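Polyketide synthase/nonribosomal peptide synthetase hybrid RzxB (Pseudomonas fluorescens, PDB 5IL6) probably dehydrates beta-hydroxyacyl intermediates through its dehydratase domain while a trans-AT assembly line builds the polyketide rhizoxin. Local coordinates at residues R173-L178 with A187-Q192. Residues are numbered along the deposited sequence; the frame is centred on the assembly and turned at random.
Sequences RRLLSL and ARIALQ
Across from the single residue Arg188 stand two residues, Leu176 and Ser177, the mark of a classic beta bulge, set in the antiparallel hairpin of strands 175-181 and 184-190 in this hotdog-fold dehydratase domain. Arg188 O accepts from Leu176 N at 2.9 Å, and weakly from Ser177 N as well. In return Arg188 N donates to Ser177 O over 3.2 Å. Next to these strand bonds, a side chain binds a backbone carbonyl. In Arg174 a chi2 of -74° turns CD back toward Ala190 O. Its NH1 then donates to Ala190 O at 2.8 Å. CB of Gln192 lies 3.7 Å from Arg174 CZ, over one guanidinium face. Arginine suits the place because NE also bonds Ala170 O, and the two bonds together help to hold the group's rotation. A leucine in its place would probably leave Ala190 O and Ala170 O without these donors and Gln192 CB without the flat group it lies over.

Apolar side chains fill the face turned to helices 154-164 and 204-212. Here Leu175 CD2 meets Ile189 CG2 at 3.8 Å, while Leu178 CD2 presses on Ala187 CB at 3.4 Å, a tight fit in which alanine's small size matters. Leu176 instead lays CD1 against Ala190 CB.

On the face bearing Ser177 and Arg188, polar groups suit a partly exposed position. The serine OG rests 3.4 Å from Arg188 CB, and a water hydrogen-bonded to this OG accepts from Arg188 NH1, lying in plane at the edge of the poorly ordered guanidinium.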
loop_
_atom_site.group_PDB
_atom_site.type_symbol
_atom_site.label_atom_id
_atom_site.label_comp_id
_atom_site.label_asym_id
_atom_site.label_seq_id
_atom_site.Cartn_x
_atom_site.Cartn_y
_atom_site.Cartn_z
ATOM N N ARG A 173 -12.601 -4.716 -2.089
ATOM C CA ARG A 173 -12.796 -6.094 -1.629
ATOM C C ARG A 173 -12.307 -7.071 -2.694
ATOM O O ARG A 173 -13.069 -7.851 -3.261
ATOM C CB ARG A 173 -14.260 -6.346 -1.289
ATOM C CG ARG A 173 -14.734 -5.706 -0.004
ATOM C CD ARG A 173 -16.228 -5.901 0.167
ATOM N NE ARG A 173 -16.575 -7.315 0.308
ATOM C CZ ARG A 173 -16.785 -7.945 1.460
ATOM N NH1 ARG A 173 -16.694 -7.303 2.617
ATOM N NH2 ARG A 173 -17.095 -9.236 1.451
ATOM N N ARG A 174 -11.004 -7.019 -2.955
ATOM C CA ARG A 174 -10.418 -7.691 -4.104
ATOM C C ARG A 174 -9.775 -9.025 -3.752
ATOM O O ARG A 174 -9.138 -9.635 -4.614
ATOM C CB ARG A 174 -9.391 -6.774 -4.766
ATOM C CG ARG A 174 -9.936 -5.394 -5.104
ATOM C CD ARG A 174 -10.862 -5.404 -6.297
ATOM N NE ARG A 174 -12.217 -5.866 -5.989
ATOM C CZ ARG A 174 -12.880 -6.800 -6.670
ATOM N NH1 ARG A 174 -12.335 -7.406 -7.721
ATOM N NH2 ARG A 174 -14.116 -7.122 -6.310
ATOM N N LEU A 175 -9.912 -9.488 -2.511
ATOM C CA LEU A 175 -9.463 -10.832 -2.162
ATOM C C LEU A 175 -10.409 -11.842 -2.798
ATOM O O LEU A 175 -11.585 -11.923 -2.428
ATOM C CB LEU A 175 -9.425 -11.010 -0.646
ATOM C CG LEU A 175 -8.229 -10.441 0.123
ATOM C CD1 LEU A 175 -8.359 -10.773 1.603
ATOM C CD2 LEU A 175 -6.892 -10.941 -0.417
ATOM N N LEU A 176 -9.900 -12.617 -3.753
ATOM C CA LEU A 176 -10.704 -13.604 -4.461
ATOM C C LEU A 176 -10.568 -15.002 -3.876
ATOM O O LEU A 176 -11.542 -15.761 -3.869
ATOM C CB LEU A 176 -10.316 -13.627 -5.944
ATOM C CG LEU A 176 -10.511 -12.299 -6.688
ATOM C CD1 LEU A 176 -10.077 -12.426 -8.139
ATOM C CD2 LEU A 176 -11.954 -11.816 -6.604
ATOM N N SER A 177 -9.383 -15.366 -3.397
ATOM C CA SER A 177 -9.193 -16.658 -2.754
ATOM C C SER A 177 -7.977 -16.582 -1.844
ATOM O O SER A 177 -7.085 -15.750 -2.034
ATOM C CB SER A 177 -9.029 -17.779 -3.786
ATOM O OG SER A 177 -7.852 -17.598 -4.553
ATOM N N LEU A 178 -7.958 -17.468 -0.851
ATOM C CA LEU A 178 -6.877 -17.541 0.121
ATOM C C LEU A 178 -6.634 -19.002 0.459
ATOM O O LEU A 178 -7.584 -19.760 0.671
ATOM C CB LEU A 178 -7.205 -16.788 1.420
ATOM C CG LEU A 178 -7.281 -15.262 1.431
ATOM C CD1 LEU A 178 -7.877 -14.786 2.753
ATOM C CD2 LEU A 178 -5.922 -14.646 1.186
ATOM N N ALA A 187 -2.582 -15.722 -1.968
ATOM C CA ALA A 187 -3.826 -15.040 -2.281
ATOM C C ALA A 187 -3.894 -14.726 -3.768
ATOM O O ALA A 187 -2.873 -14.468 -4.413
ATOM C CB ALA A 187 -3.960 -13.743 -1.476
ATOM N N ARG A 188 -5.108 -14.768 -4.307
ATOM C CA ARG A 188 -5.392 -14.287 -5.651
ATOM C C ARG A 188 -6.235 -13.027 -5.547
ATOM O O ARG A 188 -7.260 -13.015 -4.858
ATOM C CB ARG A 188 -6.118 -15.343 -6.487
ATOM C CG ARG A 188 -5.197 -16.353 -7.150
ATOM C CD ARG A 188 -4.734 -17.416 -6.174
ATOM N NE ARG A 188 -4.075 -18.527 -6.854
ATOM C CZ ARG A 188 -3.800 -19.698 -6.288
ATOM N NH1 ARG A 188 -4.131 -19.924 -5.022
ATOM N NH2 ARG A 188 -3.199 -20.648 -6.988
ATOM N N ILE A 189 -5.791 -11.972 -6.221
ATOM C CA ILE A 189 -6.456 -10.678 -6.199
ATOM C C ILE A 189 -6.571 -10.172 -7.629
ATOM O O ILE A 189 -5.762 -10.518 -8.495
ATOM C CB ILE A 189 -5.700 -9.662 -5.312
ATOM C CG1 ILE A 189 -4.282 -9.431 -5.846
ATOM C CG2 ILE A 189 -5.653 -10.156 -3.873
ATOM C CD1 ILE A 189 -3.516 -8.330 -5.130
ATOM N N ALA A 190 -7.599 -9.366 -7.879
ATOM C CA ALA A 190 -7.781 -8.769 -9.194
ATOM C C ALA A 190 -8.725 -7.585 -9.065
ATOM O O ALA A 190 -9.628 -7.586 -8.225
ATOM C CB ALA A 190 -8.327 -9.781 -10.208
ATOM N N LEU A 191 -8.529 -6.595 -9.934
ATOM C CA LEU A 191 -9.385 -5.418 -9.944
ATOM C C LEU A 191 -10.810 -5.775 -10.346
ATOM O O LEU A 191 -11.050 -6.694 -11.135
ATOM C CB LEU A 191 -8.837 -4.359 -10.904
ATOM C CG LEU A 191 -7.492 -3.720 -10.565
ATOM C CD1 LEU A 191 -7.032 -2.833 -11.712
ATOM C CD2 LEU A 191 -7.599 -2.915 -9.280
ATOM N N GLN A 192 -11.765 -5.038 -9.772
ATOM C CA GLN A 192 -13.163 -5.212 -10.147
ATOM C C GLN A 192 -13.389 -4.817 -11.601
ATOM O O GLN A 192 -14.156 -5.469 -12.320
ATOM C CB GLN A 192 -14.051 -4.383 -9.221
ATOM C CG GLN A 192 -15.540 -4.610 -9.405
ATOM C CD GLN A 192 -16.376 -3.667 -8.563
ATOM O OE1 GLN A 192 -15.958 -2.549 -8.258
ATOM N NE2 GLN A 192 -17.564 -4.116 -8.175
HETATM O O HOH W 1 -5.233 -18.351 -3.336
#